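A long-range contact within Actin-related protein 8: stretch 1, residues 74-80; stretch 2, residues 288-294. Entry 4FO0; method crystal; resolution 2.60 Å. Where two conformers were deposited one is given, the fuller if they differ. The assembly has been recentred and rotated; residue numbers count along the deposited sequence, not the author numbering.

Stretch 1 74-80: QRQNGLK
Stretch 2, residues 288-294: YWLMQRA

Two helices from distant parts of one chain meet here nearly at right angles, in a small contact made entirely by side chains, with Trp289 at its centre and no hydrogen bond across it. Residues 74-80 lie within a longer helix that extends beyond both ends of the stretch. The other helix begins before Tyr288 and runs through Arg293, and Ala294, at phi/psi -87/10, is the first residue to leave helical geometry. Elsewhere phi stays between about -46 and -71° and psi between -29 and -55°. The i to i+4 ladder includes Leu79 N to Arg75 O at 3.0 Å and Gln292 N to Tyr288 O at 2.9 Å; Arg293 N to Trp289 O, at 3.4 Å, is weak.

The N-to-C directions differ by 88°, with a signed crossing angle of -88°, and the axes approach no closer than 13.6 Å. The nearest CA atoms are also far apart, 10.5 Å from Arg75 to Trp289 and 10.0 Å from Leu79 to Leu290, so the gap is closed by side chains, none of it by backbone. Arg75 and Leu79, one helical turn apart, both send CA-to-CB toward the second helix, and together the stretches bury 234 Å².

Trp289 (chi1 162°, t; chi2 70°) has the reach for this spacing, and its flat indole offers a broad surface to pack against. Arg75, with chi1 and chi2 both t, chi3 m at -69° and chi4 121°, lays its aliphatic portion over one face of the indole: its CG is 3.5 Å from Trp289 CH2, and its CD stands 3.6 Å from the centroid of the six-membered ring, 13° off the normal, a CH-pi contact. Arginine suits the site because its methylenes can cover the ring while its charged end stays above the indole but farther from it, 5.8 Å from Arg75 CZ to the centroid of the five-membered ring, so any cation-pi attraction is weak at most; its NH2 is hydrogen-bonded elsewhere in the structure.

Leu79 (chi1 t, chi2 p at 61°) supplies a compact branched group. Its CD2 lies 3.8 Å from Trp289 CH2, oblique to the ring, and 4.2 Å from CD2 of Leu290 (m, t), whose CB points sideways although its end comes nearer. These are dispersion contacts between apolar groups. Arg293, its CB toward the first helix, has chi1 m, chi2 148° (between wells), chi3 p at 84° and chi4 -94°. Leu79 CD2 sits over one face of its guanidinium, 4.0 Å from Arg293 NH1; a flat guanidinium can accept a methyl there while its N-H bonds lie in its plane. Gln76 (chi1 and chi2 both m, chi3 40°) adds a marginal contact at the indole edge, its OE1 4.5 Å from Trp289 CZ2.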

ATOM      1  N   GLN A  74     -23.512  -7.393  -6.818  1.00 46.11           N
ATOM      2  CA  GLN A  74     -22.503  -7.831  -5.855  1.00 43.70           C
ATOM      3  C   GLN A  74     -22.168  -6.716  -4.875  1.00 39.34           C
ATOM      4  O   GLN A  74     -22.087  -6.921  -3.664  1.00 41.51           O
ATOM      5  CB  GLN A  74     -21.240  -8.296  -6.580  1.00 45.77           C
ATOM      6  CG  GLN A  74     -20.157  -8.889  -5.673  1.00 35.12           C
ATOM      7  CD  GLN A  74     -19.026  -9.521  -6.470  1.00 44.37           C
ATOM      8  OE1 GLN A  74     -17.913  -9.018  -6.488  1.00 45.77           O
ATOM      9  NE2 GLN A  74     -19.320 -10.623  -7.143  1.00 52.52           N
ATOM     10  N   ARG A  75     -21.993  -5.525  -5.420  1.00 43.40           N
ATOM     11  CA  ARG A  75     -21.741  -4.330  -4.632  1.00 46.85           C
ATOM     12  C   ARG A  75     -22.870  -4.120  -3.603  1.00 45.70           C
ATOM     13  O   ARG A  75     -22.618  -4.020  -2.396  1.00 47.05           O
ATOM     14  CB  ARG A  75     -21.598  -3.154  -5.600  1.00 39.60           C
ATOM     15  CG  ARG A  75     -21.074  -1.859  -5.041  1.00 57.71           C
ATOM     16  CD  ARG A  75     -20.837  -0.873  -6.192  1.00 56.08           C
ATOM     17  NE  ARG A  75     -19.711  -1.304  -7.014  1.00 69.81           N
ATOM     18  CZ  ARG A  75     -19.774  -1.574  -8.316  1.00 77.14           C
ATOM     19  NH1 ARG A  75     -20.934  -1.438  -8.972  1.00 55.93           N
ATOM     20  NH2 ARG A  75     -18.666  -1.973  -8.959  1.00 39.19           N
ATOM     21  N   GLN A  76     -24.109  -4.070  -4.086  1.00 43.95           N
ATOM     22  CA  GLN A  76     -25.306  -4.028  -3.237  1.00 42.07           C
ATOM     23  C   GLN A  76     -25.306  -5.029  -2.070  1.00 46.69           C
ATOM     24  O   GLN A  76     -25.546  -4.671  -0.911  1.00 40.61           O
ATOM     25  CB  GLN A  76     -26.542  -4.321  -4.091  1.00 52.78           C
ATOM     26  CG  GLN A  76     -26.904  -3.231  -5.055  1.00 50.78           C
ATOM     27  CD  GLN A  76     -27.097  -1.921  -4.343  1.00 94.67           C
ATOM     28  OE1 GLN A  76     -26.340  -1.590  -3.430  1.00 76.96           O
ATOM     29  NE2 GLN A  76     -28.124  -1.170  -4.738  1.00119.25           N
ATOM     30  N   ASN A  77     -25.075  -6.297  -2.390  1.00 33.33           N
ATOM     31  CA  ASN A  77     -25.183  -7.343  -1.393  1.00 30.98           C
ATOM     32  C   ASN A  77     -24.087  -7.239  -0.356  1.00 36.44           C
ATOM     33  O   ASN A  77     -24.309  -7.527   0.823  1.00 40.88           O
ATOM     34  CB  ASN A  77     -25.217  -8.724  -2.055  1.00 32.05           C
ATOM     35  CG  ASN A  77     -26.408  -8.891  -3.009  1.00 58.56           C
ATOM     36  OD1 ASN A  77     -27.526  -8.389  -2.767  1.00 42.20           O
ATOM     37  ND2 ASN A  77     -26.163  -9.591  -4.109  1.00 58.65           N
ATOM     38  N   GLY A  78     -22.904  -6.811  -0.796  1.00 42.96           N
ATOM     39  CA  GLY A  78     -21.795  -6.553   0.107  1.00 33.18           C
ATOM     40  C   GLY A  78     -22.114  -5.429   1.083  1.00 37.47           C
ATOM     41  O   GLY A  78     -21.823  -5.517   2.285  1.00 28.88           O
ATOM     42  N   LEU A  79     -22.713  -4.363   0.563  1.00 32.41           N
ATOM     43  CA  LEU A  79     -23.027  -3.207   1.381  1.00 36.30           C
ATOM     44  C   LEU A  79     -24.092  -3.585   2.418  1.00 46.61           C
ATOM     45  O   LEU A  79     -24.138  -3.033   3.517  1.00 40.33           O
ATOM     46  CB  LEU A  79     -23.472  -2.052   0.487  1.00 38.43           C
ATOM     47  CG  LEU A  79     -23.772  -0.714   1.154  1.00 63.80           C
ATOM     48  CD1 LEU A  79     -22.541  -0.176   1.849  1.00 45.82           C
ATOM     49  CD2 LEU A  79     -24.306   0.277   0.130  1.00 58.82           C
ATOM     50  N   LYS A  80     -24.932  -4.555   2.076  1.00 38.22           N
ATOM     51  CA  LYS A  80     -25.888  -5.089   3.043  1.00 34.83           C
ATOM     52  C   LYS A  80     -25.205  -5.922   4.129  1.00 38.44           C
ATOM     53  O   LYS A  80     -25.646  -5.935   5.273  1.00 37.99           O
ATOM     54  CB  LYS A  80     -26.975  -5.907   2.349  1.00 30.23           C
ATOM     55  CG  LYS A  80     -27.984  -5.067   1.609  1.00 30.33           C
ATOM     56  CD  LYS A  80     -28.822  -5.951   0.762  1.00 43.48           C
ATOM     57  CE  LYS A  80     -29.654  -5.185  -0.222  1.00 41.36           C
ATOM     58  NZ  LYS A  80     -29.892  -6.073  -1.406  1.00 56.63           N
ATOM     59  N   TYR A 288     -15.825   7.121  -2.581  1.00 29.23           N
ATOM     60  CA  TYR A 288     -16.301   8.003  -3.620  1.00 38.00           C
ATOM     61  C   TYR A 288     -17.718   7.644  -4.054  1.00 34.10           C
ATOM     62  O   TYR A 288     -18.596   8.498  -4.148  1.00 33.56           O
ATOM     63  CB  TYR A 288     -15.354   7.969  -4.826  1.00 30.53           C
ATOM     64  CG  TYR A 288     -15.857   8.779  -5.998  1.00 34.69           C
ATOM     65  CD1 TYR A 288     -16.192  10.127  -5.849  1.00 32.97           C
ATOM     66  CD2 TYR A 288     -15.995   8.203  -7.255  1.00 37.43           C
ATOM     67  CE1 TYR A 288     -16.664  10.876  -6.925  1.00 39.44           C
ATOM     68  CE2 TYR A 288     -16.451   8.940  -8.332  1.00 52.32           C
ATOM     69  CZ  TYR A 288     -16.783  10.275  -8.165  1.00 44.15           C
ATOM     70  OH  TYR A 288     -17.233  10.987  -9.247  1.00 59.13           O
ATOM     71  N   TRP A 289     -17.933   6.371  -4.340  1.00 30.63           N
ATOM     72  CA  TRP A 289     -19.239   5.897  -4.820  0.50 33.59           C
ATOM     73  C   TRP A 289     -20.327   6.144  -3.786  1.00 39.81           C
ATOM     74  O   TRP A 289     -21.442   6.577  -4.118  1.00 32.54           O
ATOM     75  CB  TRP A 289     -19.166   4.415  -5.168  0.50 33.23           C
ATOM     76  CG  TRP A 289     -20.488   3.681  -5.281  0.50 41.60           C
ATOM     77  CD1 TRP A 289     -21.437   3.825  -6.259  0.50 48.15           C
ATOM     78  CD2 TRP A 289     -20.981   2.664  -4.401  0.50 33.21           C
ATOM     79  NE1 TRP A 289     -22.493   2.971  -6.030  0.50 36.45           N
ATOM     80  CE2 TRP A 289     -22.233   2.247  -4.891  0.50 26.70           C
ATOM     81  CE3 TRP A 289     -20.481   2.068  -3.236  0.50 33.50           C
ATOM     82  CZ2 TRP A 289     -22.998   1.264  -4.256  0.50 42.57           C
ATOM     83  CZ3 TRP A 289     -21.240   1.092  -2.610  0.50 45.55           C
ATOM     84  CH2 TRP A 289     -22.485   0.699  -3.122  0.50 45.60           C
ATOM     85  N   LEU A 290     -19.999   5.909  -2.521  1.00 36.78           N
ATOM     86  CA  LEU A 290     -20.953   6.183  -1.455  1.00 32.20           C
ATOM     87  C   LEU A 290     -21.259   7.678  -1.398  1.00 43.17           C
ATOM     88  O   LEU A 290     -22.427   8.073  -1.332  1.00 41.25           O
ATOM     89  CB  LEU A 290     -20.434   5.670  -0.114  1.00 39.51           C
ATOM     90  CG  LEU A 290     -20.218   4.157  -0.051  1.00 42.98           C
ATOM     91  CD1 LEU A 290     -19.438   3.723   1.206  1.00 31.70           C
ATOM     92  CD2 LEU A 290     -21.546   3.463  -0.126  1.00 26.42           C
ATOM     93  N   MET A 291     -20.215   8.506  -1.432  1.00 37.66           N
ATOM     94  CA  MET A 291     -20.396   9.961  -1.391  1.00 31.29           C
ATOM     95  C   MET A 291     -21.217  10.501  -2.562  1.00 34.03           C
ATOM     96  O   MET A 291     -21.981  11.442  -2.405  1.00 33.75           O
ATOM     97  CB  MET A 291     -19.062  10.684  -1.349  1.00 24.93           C
ATOM     98  CG  MET A 291     -18.325  10.526  -0.040  1.00 31.67           C
ATOM     99  SD  MET A 291     -16.843  11.578   0.066  1.00 51.48           S
ATOM    100  CE  MET A 291     -15.863  11.080  -1.341  1.00 25.99           C
ATOM    101  N   GLN A 292     -21.062   9.930  -3.743  1.00 30.06           N
ATOM    102  CA  GLN A 292     -21.903  10.369  -4.841  1.00 34.63           C
ATOM    103  C   GLN A 292     -23.371  10.220  -4.470  1.00 43.51           C
ATOM    104  O   GLN A 292     -24.160  11.143  -4.662  1.00 50.18           O
ATOM    105  CB  GLN A 292     -21.602   9.580  -6.092  1.00 34.89           C
ATOM    106  CG  GLN A 292     -20.414  10.075  -6.850  1.00 44.74           C
ATOM    107  CD  GLN A 292     -20.177   9.235  -8.084  1.00 62.06           C
ATOM    108  OE1 GLN A 292     -19.795   8.065  -7.987  1.00 74.68           O
ATOM    109  NE2 GLN A 292     -20.429   9.814  -9.253  1.00 60.20           N
ATOM    110  N   ARG A 293     -23.730   9.061  -3.923  1.00 38.41           N
ATOM    111  CA  ARG A 293     -25.100   8.832  -3.484  1.00 41.76           C
ATOM    112  C   ARG A 293     -25.560   9.870  -2.449  1.00 40.52           C
ATOM    113  O   ARG A 293     -26.737  10.186  -2.364  1.00 45.09           O
ATOM    114  CB  ARG A 293     -25.275   7.405  -2.949  1.00 45.67           C
ATOM    115  CG  ARG A 293     -25.095   6.333  -4.004  1.00 51.38           C
ATOM    116  CD  ARG A 293     -24.496   5.039  -3.426  1.00 77.54           C
ATOM    117  NE  ARG A 293     -25.494   4.144  -2.834  1.00 84.42           N
ATOM    118  CZ  ARG A 293     -25.821   4.117  -1.543  1.00 86.81           C
ATOM    119  NH1 ARG A 293     -26.739   3.258  -1.117  1.00 82.47           N
ATOM    120  NH2 ARG A 293     -25.238   4.940  -0.673  1.00 66.07           N
ATOM    121  N   ALA A 294     -24.633  10.407  -1.667  1.00 36.68           N
ATOM    122  CA  ALA A 294     -24.984  11.450  -0.706  1.00 35.02           C
ATOM    123  C   ALA A 294     -24.948  12.863  -1.305  1.00 45.77           C
ATOM    124  O   ALA A 294     -25.015  13.846  -0.565  1.00 46.79           O
ATOM    125  CB  ALA A 294     -24.079  11.375   0.507  1.00 32.71           C
TER